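Local coordinates for ESX secretion system protein EccC (Thermomonospora curvata, PDB 4NH0) that forms the cytoplasmic ATPase motor of a type VII secretion system that exports proteins such as EsxA and EsxB, and might be its translocase subunit, at residues F691-F696 and F769-N774; A702-L707 and T883-I888. All blocks are in the same frame, centred on the assembly; numbering follows the deposited sequence.

All four segments belong to the middle ATPase module and follow one another along the chain as 691-696, 702-707, 769-774 and 883-888. Interaction 1 pairs the first with the third. It closes a loop of 72 residues that holds strand 710-714 and helices 719-742 and 748-756, and joins neighbouring parallel strands of the central sheet. Interaction 2 pairs the second with the fourth, closing 175 residues and fastening the loop after strand 689-694 to helix 877-891. Since their segments alternate, the two contacts cross. They meet where Asp695 packs against Ala702, so the nucleotide-facing ends of the paired strands and the late helix are tied through one connection.

Interaction 1: F691-F696 and F769-N774; sequences FYCLDF and FLVVDN
Phe691 to Leu694 run beside Phe769 to Val772 as neighbouring parallel strands, with axes 4.5 Å apart and inclined by 18°. The ladder steps from one strand to the other: Tyr692 N donates to Phe769 O, Val771 N to Tyr692 O, Leu694 N to Val771 O, and Asp773 N carries it one step further to Leu694 O (3.1 Å).

On one face Phe691 and Phe769 extend alongside each other in the same direction, each with CG anti to its carbonyl carbon (chi1 of Phe691 -59°). The two rings differ little in tilt but are displaced, 5.2 Å between centroids, and little of one covers the other; Phe691 CD2 instead reaches Phe769 CB at 3.6 Å. Both side chains touch Leu680 of helix 669-683. Further along this face Cys693 SG rests 4.0 Å from Val771 CB. The other face, against which helix 719-742 packs, carries Leu694 and Val772, with CD2 of the leucine 4.0 Å from CG2 of the valine. Phe696 adds to the contact here, its CD2 lying near Val772 CG1.

After Leu694 and Val772 come two carboxylates, Asp695 and Asp773, set alongside each other with their planes 37° apart and no hydrogen bond between them. Gly699 N bonds Asp695 OD1 and Leu701 N bonds OD2. Asp773 touches Ser670 of the ATP site, its side chain about 4 Å from the bound magnesium ion, consistent with the Walker B aspartate of P-loop ATPases. The apolar, hydrogen-bonded ladder thus delivers Asp773 to the nucleotide site, while loop amides fix the Asp695 carboxylate beside it.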
# COMPACT_ATOMS: atom_id res chain seq x y z
N PHE A 691 4.76 2.35 14.74
CA PHE A 691 3.96 2.97 13.70
C PHE A 691 3.19 4.18 14.22
O PHE A 691 2.55 4.12 15.27
CB PHE A 691 2.99 1.95 13.10
CG PHE A 691 3.66 0.75 12.51
CD1 PHE A 691 3.92 -0.37 13.29
CD2 PHE A 691 4.02 0.73 11.18
CE1 PHE A 691 4.54 -1.48 12.75
CE2 PHE A 691 4.64 -0.38 10.63
CZ PHE A 691 4.90 -1.48 11.42
N TYR A 692 3.26 5.27 13.47
CA TYR A 692 2.53 6.48 13.81
C TYR A 692 1.78 6.98 12.58
O TYR A 692 2.39 7.38 11.59
CB TYR A 692 3.48 7.54 14.36
CG TYR A 692 4.22 7.08 15.59
CD1 TYR A 692 5.42 6.41 15.50
CD2 TYR A 692 3.69 7.30 16.86
CE1 TYR A 692 6.09 5.97 16.63
CE2 TYR A 692 4.34 6.88 17.99
CZ TYR A 692 5.54 6.21 17.87
OH TYR A 692 6.20 5.78 19.00
N CYS A 693 0.46 6.96 12.65
CA CYS A 693 -0.37 7.10 11.46
C CYS A 693 -1.14 8.41 11.38
O CYS A 693 -1.58 8.96 12.39
CB CYS A 693 -1.36 5.93 11.39
SG CYS A 693 -0.60 4.31 11.62
N LEU A 694 -1.28 8.90 10.16
CA LEU A 694 -2.13 10.04 9.86
C LEU A 694 -3.23 9.58 8.91
O LEU A 694 -3.06 9.64 7.69
CB LEU A 694 -1.32 11.18 9.24
CG LEU A 694 -0.66 12.22 10.15
CD1 LEU A 694 0.18 11.57 11.22
CD2 LEU A 694 0.18 13.18 9.33
N ASP A 695 -4.34 9.12 9.46
CA ASP A 695 -5.38 8.52 8.63
C ASP A 695 -6.15 9.58 7.86
O ASP A 695 -7.10 10.16 8.36
CB ASP A 695 -6.34 7.69 9.48
CG ASP A 695 -7.09 6.66 8.67
OD1 ASP A 695 -7.30 6.88 7.46
OD2 ASP A 695 -7.48 5.62 9.24
N PHE A 696 -5.74 9.80 6.62
CA PHE A 696 -6.42 10.75 5.75
C PHE A 696 -7.15 10.05 4.60
O PHE A 696 -7.55 10.70 3.64
CB PHE A 696 -5.43 11.78 5.20
CG PHE A 696 -4.96 12.78 6.22
CD1 PHE A 696 -5.74 13.07 7.33
CD2 PHE A 696 -3.74 13.43 6.08
CE1 PHE A 696 -5.31 13.98 8.28
CE2 PHE A 696 -3.32 14.34 7.02
CZ PHE A 696 -4.10 14.62 8.12
N PHE A 769 7.95 4.07 11.72
CA PHE A 769 7.24 4.24 10.46
C PHE A 769 6.16 5.30 10.58
O PHE A 769 5.23 5.17 11.37
CB PHE A 769 6.62 2.91 10.02
CG PHE A 769 7.63 1.85 9.68
CD1 PHE A 769 8.16 1.04 10.67
CD2 PHE A 769 8.05 1.66 8.38
CE1 PHE A 769 9.09 0.07 10.36
CE2 PHE A 769 8.98 0.69 8.07
CZ PHE A 769 9.50 -0.11 9.06
N LEU A 770 6.29 6.36 9.78
CA LEU A 770 5.29 7.42 9.73
C LEU A 770 4.34 7.19 8.56
O LEU A 770 4.74 7.29 7.40
CB LEU A 770 5.95 8.79 9.62
CG LEU A 770 5.01 9.99 9.49
CD1 LEU A 770 4.16 10.13 10.73
CD2 LEU A 770 5.80 11.26 9.23
N VAL A 771 3.09 6.87 8.87
CA VAL A 771 2.12 6.52 7.84
C VAL A 771 1.14 7.65 7.57
O VAL A 771 0.51 8.18 8.48
CB VAL A 771 1.32 5.26 8.23
CG1 VAL A 771 0.42 4.84 7.09
CG2 VAL A 771 2.27 4.14 8.61
N VAL A 772 1.01 8.02 6.30
CA VAL A 772 0.03 9.00 5.87
C VAL A 772 -0.87 8.38 4.80
O VAL A 772 -0.39 7.93 3.77
CB VAL A 772 0.69 10.28 5.32
CG1 VAL A 772 -0.36 11.25 4.83
CG2 VAL A 772 1.56 10.92 6.38
N ASP A 773 -2.17 8.37 5.06
CA ASP A 773 -3.11 7.67 4.19
C ASP A 773 -3.40 8.43 2.90
O ASP A 773 -3.40 7.85 1.82
CB ASP A 773 -4.41 7.39 4.94
CG ASP A 773 -5.15 6.18 4.41
OD1 ASP A 773 -4.89 5.78 3.26
OD2 ASP A 773 -5.99 5.62 5.14
N ASN A 774 -3.65 9.73 3.02
CA ASN A 774 -3.89 10.56 1.84
C ASN A 774 -2.98 11.78 1.84
O ASN A 774 -3.26 12.78 2.50
CB ASN A 774 -5.35 11.00 1.78
CG ASN A 774 -5.76 11.53 0.42
OD1 ASN A 774 -4.94 12.05 -0.33
ND2 ASN A 774 -7.05 11.42 0.12

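Interaction 2: A702-L707 and T883-I888; sequences AGLAEL and TTVKTI
Val885, on helix 877-891, fits against a type I beta turn running from Leu704 to Leu707, part of the loop that joins strands 689-694 and 710-714 of the P-loop ATPase sheet. The contact is apolar, with no hydrogen bond between the two segments, and Val885, Leu707 and Ile888 have the most surface buried in it.

Val885 points toward the loop and uses both of its methyls. With CG1 anti to its own backbone N (chi1 -179°), one branch meets the second half of the turn and the other its beginning. CG1 lies 3.6 Å from Leu707 N and also faces the carbonyl carbon of Glu706. The N-H of Leu707 is already engaged, donating to Leu704 O at 3.0 Å to close the turn, so the valine methyl packs against a backbone whose polar group is satisfied. CG2 approaches CD2 of Leu704 at 3.7 Å and, at similar range, Gly703 O. Leu704 and Leu707 each cross the valine at about a right angle.

Leu707 bridges the two helix residues, its CG standing 3.8 Å from Val885 CG1. Ile888, one helical turn on, shows the same side of the helix to the loop. Around this patch Leu704 continues onto Arg674, Ile677 and Thr678 of helix 669-683, and Ile888 onto Leu682 of that helix, so the turn, helix 669-683 after the P-loop, and helix 877-891 pack together here. Leu707 CD2 reaches Ile888 CD1 at 3.8 Å and also lies near Ile888 CB.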
# COMPACT_ATOMS: atom_id res chain seq x y z
N ALA A 702 -7.80 3.15 12.16
CA ALA A 702 -8.15 3.18 13.58
C ALA A 702 -8.40 1.78 14.14
O ALA A 702 -8.44 1.59 15.35
CB ALA A 702 -9.37 4.05 13.80
N GLY A 703 -8.55 0.80 13.25
CA GLY A 703 -8.77 -0.57 13.67
C GLY A 703 -7.50 -1.22 14.20
O GLY A 703 -7.56 -2.21 14.93
N LEU A 704 -6.35 -0.67 13.82
CA LEU A 704 -5.07 -1.20 14.24
C LEU A 704 -4.51 -0.44 15.44
O LEU A 704 -3.37 -0.67 15.85
CB LEU A 704 -4.06 -1.16 13.09
CG LEU A 704 -4.42 -1.94 11.82
CD1 LEU A 704 -3.35 -1.75 10.77
CD2 LEU A 704 -4.62 -3.40 12.13
N ALA A 705 -5.31 0.47 15.99
CA ALA A 705 -4.85 1.35 17.06
C ALA A 705 -4.49 0.60 18.33
O ALA A 705 -3.71 1.09 19.15
CB ALA A 705 -5.91 2.40 17.36
N GLU A 706 -5.05 -0.59 18.50
CA GLU A 706 -4.81 -1.37 19.71
C GLU A 706 -3.61 -2.29 19.57
O GLU A 706 -3.27 -3.03 20.49
CB GLU A 706 -6.06 -2.19 20.07
CG GLU A 706 -7.25 -1.34 20.46
CD GLU A 706 -8.46 -2.17 20.86
OE1 GLU A 706 -8.32 -3.00 21.78
OE2 GLU A 706 -9.53 -1.99 20.26
N LEU A 707 -2.96 -2.25 18.40
CA LEU A 707 -1.72 -2.98 18.20
C LEU A 707 -0.64 -2.44 19.13
O LEU A 707 -0.57 -1.24 19.36
CB LEU A 707 -1.26 -2.88 16.75
CG LEU A 707 -1.79 -3.91 15.76
CD1 LEU A 707 -1.34 -3.56 14.35
CD2 LEU A 707 -1.31 -5.30 16.13
N THR A 883 -9.70 -9.53 15.22
CA THR A 883 -9.25 -10.77 15.85
C THR A 883 -7.74 -10.92 15.74
O THR A 883 -7.10 -11.51 16.61
CB THR A 883 -9.93 -12.00 15.24
OG1 THR A 883 -9.79 -11.97 13.81
CG2 THR A 883 -11.41 -12.01 15.59
N THR A 884 -7.17 -10.40 14.66
CA THR A 884 -5.72 -10.45 14.45
C THR A 884 -5.01 -9.57 15.47
O THR A 884 -4.05 -10.00 16.11
CB THR A 884 -5.33 -10.00 13.04
OG1 THR A 884 -5.65 -8.62 12.87
CG2 THR A 884 -6.06 -10.82 11.99
N VAL A 885 -5.48 -8.34 15.61
CA VAL A 885 -4.93 -7.39 16.56
C VAL A 885 -5.02 -7.94 17.98
O VAL A 885 -4.09 -7.81 18.78
CB VAL A 885 -5.65 -6.03 16.49
CG1 VAL A 885 -5.04 -5.05 17.48
CG2 VAL A 885 -5.58 -5.47 15.08
N LYS A 886 -6.16 -8.55 18.29
CA LYS A 886 -6.39 -9.17 19.59
C LYS A 886 -5.35 -10.25 19.87
O LYS A 886 -4.88 -10.40 21.00
CB LYS A 886 -7.80 -9.76 19.66
CG LYS A 886 -8.16 -10.35 21.01
CD LYS A 886 -9.49 -11.08 20.96
CE LYS A 886 -9.90 -11.56 22.34
NZ LYS A 886 -8.76 -12.17 23.08
N THR A 887 -5.00 -11.00 18.83
CA THR A 887 -4.06 -12.11 18.96
C THR A 887 -2.64 -11.61 19.23
O THR A 887 -1.93 -12.15 20.07
CB THR A 887 -4.06 -12.99 17.71
OG1 THR A 887 -5.40 -13.33 17.35
CG2 THR A 887 -3.27 -14.27 17.95
N ILE A 888 -2.24 -10.57 18.50
CA ILE A 888 -0.89 -10.04 18.62
C ILE A 888 -0.67 -9.33 19.95
O ILE A 888 0.38 -9.47 20.58
CB ILE A 888 -0.58 -9.05 17.47
CG1 ILE A 888 -0.81 -9.73 16.12
CG2 ILE A 888 0.85 -8.55 17.57
CD1 ILE A 888 -0.53 -8.83 14.94